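Local coordinates for acetyltransferase (Klebsiella pneumoniae, PDB 5XUN), which is the toxin of a type II toxin-antitoxin system and probably transfers the acetyl group of acetyl-CoA to glycyl-tRNA, at residues Lys142-Phe150 with Glu156-Pro164. The protein carries 1 engineered substitution. Numbering follows the deposited sequence.
Sequences KAFFLRLGF and ENSNLLFYP. Engineered in segment 142-150: Phe145 (natural residue Tyr). With ACO (acetyl coenzyme *a), chain E.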
loop_
_atom_site.group_PDB
_atom_site.type_symbol
_atom_site.label_atom_id
_atom_site.label_comp_id
_atom_site.label_asym_id
_atom_site.label_seq_id
_atom_site.Cartn_x
_atom_site.Cartn_y
_atom_site.Cartn_z
ATOM N N LYS B 142 -7.855 -8.768 20.206
ATOM C CA LYS B 142 -8.752 -7.641 19.978
ATOM C C LYS B 142 -8.661 -6.628 21.109
ATOM O O LYS B 142 -8.544 -5.421 20.869
ATOM C CB LYS B 142 -10.185 -8.141 19.825
ATOM C CG LYS B 142 -11.199 -7.037 19.745
ATOM C CD LYS B 142 -12.548 -7.579 19.350
ATOM C CE LYS B 142 -13.597 -6.500 19.448
ATOM N NZ LYS B 142 -14.881 -6.978 18.899
ATOM N N ALA B 143 -8.700 -7.102 22.357
ATOM C CA ALA B 143 -8.565 -6.190 23.487
ATOM C C ALA B 143 -7.218 -5.486 23.456
ATOM O O ALA B 143 -7.112 -4.309 23.820
ATOM C CB ALA B 143 -8.752 -6.953 24.800
ATOM N N PHE B 144 -6.175 -6.199 23.030
ATOM C CA PHE B 144 -4.856 -5.597 22.872
ATOM C C PHE B 144 -4.907 -4.405 21.921
ATOM O O PHE B 144 -4.386 -3.328 22.230
ATOM C CB PHE B 144 -3.874 -6.661 22.373
ATOM C CG PHE B 144 -2.547 -6.118 21.926
ATOM C CD1 PHE B 144 -1.591 -5.740 22.853
ATOM C CD2 PHE B 144 -2.241 -6.022 20.574
ATOM C CE1 PHE B 144 -0.367 -5.255 22.444
ATOM C CE2 PHE B 144 -1.014 -5.539 20.160
ATOM C CZ PHE B 144 -0.079 -5.149 21.095
ATOM N N PHE B 145 -5.531 -4.579 20.754
ATOM C CA PHE B 145 -5.553 -3.498 19.773
ATOM C C PHE B 145 -6.484 -2.374 20.209
ATOM O O PHE B 145 -6.172 -1.193 20.014
ATOM C CB PHE B 145 -5.947 -4.038 18.396
ATOM C CG PHE B 145 -4.857 -4.836 17.720
ATOM C CD1 PHE B 145 -3.648 -4.237 17.388
ATOM C CD2 PHE B 145 -5.040 -6.173 17.411
ATOM C CE1 PHE B 145 -2.644 -4.950 16.773
ATOM C CE2 PHE B 145 -4.036 -6.896 16.792
ATOM C CZ PHE B 145 -2.834 -6.280 16.473
ATOM N N LEU B 146 -7.621 -2.719 20.820
ATOM C CA LEU B 146 -8.540 -1.699 21.318
ATOM C C LEU B 146 -7.866 -0.790 22.335
ATOM O O LEU B 146 -8.096 0.425 22.338
ATOM C CB LEU B 146 -9.776 -2.359 21.926
ATOM C CG LEU B 146 -10.702 -3.034 20.910
ATOM C CD1 LEU B 146 -11.849 -3.746 21.605
ATOM C CD2 LEU B 146 -11.241 -2.016 19.917
ATOM N N ARG B 147 -7.017 -1.354 23.197
ATOM C CA ARG B 147 -6.361 -0.545 24.217
ATOM C C ARG B 147 -5.346 0.409 23.608
ATOM O O ARG B 147 -5.122 1.501 24.146
ATOM C CB ARG B 147 -5.689 -1.445 25.252
ATOM C CG ARG B 147 -5.882 -0.968 26.679
ATOM C CD ARG B 147 -5.123 -1.824 27.690
ATOM N NE ARG B 147 -5.060 -3.236 27.314
ATOM C CZ ARG B 147 -3.926 -3.909 27.142
ATOM N NH1 ARG B 147 -3.948 -5.192 26.794
ATOM N NH2 ARG B 147 -2.764 -3.298 27.320
ATOM N N LEU B 148 -4.723 0.019 22.498
ATOM C CA LEU B 148 -3.806 0.888 21.774
ATOM C C LEU B 148 -4.519 1.962 20.968
ATOM O O LEU B 148 -3.852 2.816 20.376
ATOM C CB LEU B 148 -2.913 0.048 20.853
ATOM C CG LEU B 148 -2.013 -0.920 21.616
ATOM C CD1 LEU B 148 -1.249 -1.834 20.678
ATOM C CD2 LEU B 148 -1.051 -0.107 22.469
ATOM N N GLY B 149 -5.845 1.938 20.926
ATOM C CA GLY B 149 -6.612 2.977 20.282
ATOM C C GLY B 149 -7.223 2.604 18.957
ATOM O O GLY B 149 -7.800 3.476 18.300
ATOM N N PHE B 150 -7.137 1.344 18.547
ATOM C CA PHE B 150 -7.777 0.964 17.301
ATOM C C PHE B 150 -9.284 1.130 17.440
ATOM O O PHE B 150 -9.842 1.042 18.534
ATOM C CB PHE B 150 -7.442 -0.480 16.931
ATOM C CG PHE B 150 -6.054 -0.670 16.365
ATOM C CD1 PHE B 150 -4.937 -0.515 17.166
ATOM C CD2 PHE B 150 -5.873 -1.028 15.037
ATOM C CE1 PHE B 150 -3.662 -0.699 16.659
ATOM C CE2 PHE B 150 -4.599 -1.216 14.522
ATOM C CZ PHE B 150 -3.493 -1.054 15.331
ATOM N N GLU B 156 -20.125 -4.419 17.074
ATOM C CA GLU B 156 -19.320 -4.509 18.293
ATOM C C GLU B 156 -18.656 -5.844 18.594
ATOM O O GLU B 156 -17.836 -5.915 19.477
ATOM C CB GLU B 156 -19.979 -3.858 19.539
ATOM C CG GLU B 156 -21.298 -4.434 20.010
ATOM C CD GLU B 156 -21.910 -3.651 21.175
ATOM O OE1 GLU B 156 -22.674 -2.702 20.927
ATOM O OE2 GLU B 156 -21.664 -4.003 22.344
ATOM N N ASN B 157 -19.064 -6.900 17.910
ATOM C CA ASN B 157 -18.419 -8.204 18.037
ATOM C C ASN B 157 -17.644 -8.629 16.787
ATOM O O ASN B 157 -17.289 -9.809 16.661
ATOM C CB ASN B 157 -19.428 -9.297 18.405
ATOM C CG ASN B 157 -18.919 -10.207 19.514
ATOM O OD1 ASN B 157 -17.756 -10.104 19.922
ATOM N ND2 ASN B 157 -19.763 -11.119 19.969
ATOM N N SER B 158 -17.372 -7.716 15.861
ATOM C CA SER B 158 -16.489 -8.047 14.753
ATOM C C SER B 158 -15.041 -7.981 15.224
ATOM O O SER B 158 -14.708 -7.278 16.184
ATOM C CB SER B 158 -16.705 -7.095 13.569
ATOM O OG SER B 158 -16.084 -7.572 12.380
ATOM N N ASN B 159 -14.180 -8.742 14.553
ATOM C CA ASN B 159 -12.746 -8.705 14.815
ATOM C C ASN B 159 -12.005 -7.726 13.914
ATOM O O ASN B 159 -10.773 -7.657 13.972
ATOM C CB ASN B 159 -12.151 -10.108 14.656
ATOM C CG ASN B 159 -12.527 -11.028 15.803
ATOM O OD1 ASN B 159 -12.334 -10.688 16.976
ATOM N ND2 ASN B 159 -13.095 -12.184 15.475
ATOM N N LEU B 160 -12.726 -6.952 13.110
ATOM C CA LEU B 160 -12.106 -6.024 12.176
ATOM C C LEU B 160 -11.889 -4.691 12.878
ATOM O O LEU B 160 -12.845 -4.071 13.354
ATOM C CB LEU B 160 -12.975 -5.851 10.933
ATOM C CG LEU B 160 -13.473 -7.148 10.286
ATOM C CD1 LEU B 160 -14.344 -6.849 9.078
ATOM C CD2 LEU B 160 -12.321 -8.062 9.911
ATOM N N LEU B 161 -10.633 -4.262 12.955
ATOM C CA LEU B 161 -10.253 -3.024 13.613
ATOM C C LEU B 161 -9.452 -2.170 12.637
ATOM O O LEU B 161 -9.013 -2.636 11.580
ATOM C CB LEU B 161 -9.445 -3.282 14.893
ATOM C CG LEU B 161 -10.079 -4.258 15.891
ATOM C CD1 LEU B 161 -9.149 -4.494 17.066
ATOM C CD2 LEU B 161 -11.433 -3.746 16.363
ATOM N N PHE B 162 -9.260 -0.907 13.002
ATOM C CA PHE B 162 -8.728 0.067 12.064
ATOM C C PHE B 162 -8.076 1.190 12.849
ATOM O O PHE B 162 -8.608 1.627 13.869
ATOM C CB PHE B 162 -9.850 0.612 11.169
ATOM C CG PHE B 162 -9.406 1.662 10.192
ATOM C CD1 PHE B 162 -8.608 1.331 9.107
ATOM C CD2 PHE B 162 -9.801 2.986 10.354
ATOM C CE1 PHE B 162 -8.214 2.299 8.202
ATOM C CE2 PHE B 162 -9.407 3.956 9.455
ATOM C CZ PHE B 162 -8.607 3.614 8.380
ATOM N N TYR B 163 -6.931 1.651 12.372
ATOM C CA TYR B 163 -6.267 2.808 12.962
ATOM C C TYR B 163 -6.023 3.823 11.854
ATOM O O TYR B 163 -5.211 3.560 10.945
ATOM C CB TYR B 163 -4.964 2.400 13.643
ATOM C CG TYR B 163 -4.453 3.410 14.649
ATOM C CD1 TYR B 163 -3.719 4.513 14.238
ATOM C CD2 TYR B 163 -4.689 3.249 16.012
ATOM C CE1 TYR B 163 -3.237 5.433 15.147
ATOM C CE2 TYR B 163 -4.209 4.168 16.936
ATOM C CZ TYR B 163 -3.482 5.257 16.498
ATOM O OH TYR B 163 -2.995 6.176 17.402
ATOM N N PRO B 164 -6.691 4.980 11.879
ATOM C CA PRO B 164 -6.620 5.899 10.733
ATOM C C PRO B 164 -5.267 6.582 10.602
ATOM O O PRO B 164 -4.622 6.941 11.591
ATOM C CB PRO B 164 -7.730 6.921 11.011
ATOM C CG PRO B 164 -8.123 6.745 12.427
ATOM C CD PRO B 164 -7.574 5.458 12.956
HETATM N N1A ACO E . 4.900 -0.551 28.221
HETATM C C2A ACO E . 3.678 -1.085 28.009
HETATM N N3A ACO E . 3.198 -2.161 28.665
HETATM C C4A ACO E . 3.946 -2.789 29.609
HETATM C C5A ACO E . 5.295 -2.260 29.894
HETATM C C6A ACO E . 5.751 -1.075 29.131
HETATM N N6A ACO E . 6.980 -0.544 29.349
HETATM N N7A ACO E . 5.829 -3.039 30.849
HETATM C C8A ACO E . 4.908 -3.982 31.143
HETATM N N9A ACO E . 3.778 -3.837 30.429
HETATM C C1B ACO E . 2.603 -4.752 30.537
HETATM C C2B ACO E . 1.292 -4.070 30.908
HETATM O O2B ACO E . 0.999 -4.262 32.300
HETATM C C3B ACO E . 0.250 -4.747 30.036
HETATM O O3B ACO E . -0.360 -5.814 30.759
HETATM P P3B ACO E . -1.911 -6.214 30.564
HETATM O O7A ACO E . -2.662 -5.234 31.435
HETATM O O8A ACO E . -2.162 -6.035 29.085
HETATM O O9A ACO E . -1.971 -7.651 31.031
HETATM C C4B ACO E . 1.038 -5.368 28.890
HETATM O O4B ACO E . 2.412 -5.408 29.278
HETATM C C5B ACO E . 0.931 -4.605 27.573
HETATM O O5B ACO E . 0.998 -5.549 26.506
HETATM P P1A ACO E . 2.378 -5.875 25.739
HETATM O O1A ACO E . 3.391 -6.385 26.731
HETATM O O2A ACO E . 2.745 -4.732 24.830
HETATM O O3A ACO E . 1.879 -7.085 24.817
HETATM P P2A ACO E . 2.710 -8.448 24.648
HETATM O O4A ACO E . 4.186 -8.153 24.601
HETATM O O5A ACO E . 2.177 -9.477 25.617
HETATM O O6A ACO E . 2.213 -8.835 23.169
HETATM C CBP ACO E . 0.692 -10.034 21.802
HETATM C CCP ACO E . 0.820 -9.031 22.935
HETATM C CDP ACO E . 1.586 -9.620 20.641
HETATM C CEP ACO E . -0.759 -10.111 21.351
HETATM C CAP ACO E . 1.128 -11.363 22.406
HETATM O OAP ACO E . 0.192 -11.709 23.436
HETATM C C9P ACO E . 1.165 -12.473 21.400
HETATM O O9P ACO E . 2.147 -12.659 20.694
HETATM N N8P ACO E . 0.076 -13.227 21.360
HETATM C C7P ACO E . 0.051 -14.513 20.699
HETATM C C6P ACO E . -0.121 -14.370 19.194
HETATM C C5P ACO E . -1.189 -13.341 18.927
HETATM O O5P ACO E . -2.342 -13.535 19.279
HETATM N N4P ACO E . -0.780 -12.238 18.303
HETATM C C3P ACO E . -1.667 -11.117 18.073
HETATM C C2P ACO E . -2.642 -11.368 16.934
HETATM S S1P ACO E . -2.113 -10.434 15.537
HETATM C C ACO E . -3.574 -10.383 14.764
HETATM O O ACO E . -4.557 -10.694 15.410
HETATM C CH3 ACO E . -3.622 -9.967 13.321
HETATM O O HOH W 1 -16.128 -8.415 20.910
#
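Phe150 carries Tyr163 on one face of its ring and, on the other, CD1 of Phe145, an engineered residue (Tyr in nature), offset toward the rim; Phe162 N lies in plane at the edge. Tyr163 CB sits over the Phe150 face, 3.9 Å from its centroid in a CH-pi contact, and the Tyr163 ring turns its edge to the same ring with planes at 60°, a T-shaped pair. With chi1 at -161°, the Tyr163 ring swings away from its own N, and its edge passes on to Leu148 O, 3.7 Å from CE2. Here the GNAT fold shows how a helix is laid on its sheet: the axis of helical residues 142-147 runs 9.6 Å from that of strand 160-164, and a Schellman motif at Gly149 turns the chain back toward the strand. Leu161 fills the middle, its CD1 3.5 Å from Phe145 CB and its CD2 meeting CD2 of Leu146. The helix also borders the bound acetyl-CoA: Phe144 has CCP of acetyl-CoA over one face and Leu148 CD1 over the opposite one, both offset toward the rim, while Arg147 NH1 lies 3.0 Å from phosphate oxygen O8A. At the other end, the extended Lys142 chain delivers its ammonium to the loop before the strand. Four acceptors share its three protons: Gln152 OE1, a water, Glu156 O, 3.2 Å from NZ and approached from above the carbonyl plane, and Ser158 O, closer at 2.7 Å, with NZ tilted 33° from that carbonyl plane.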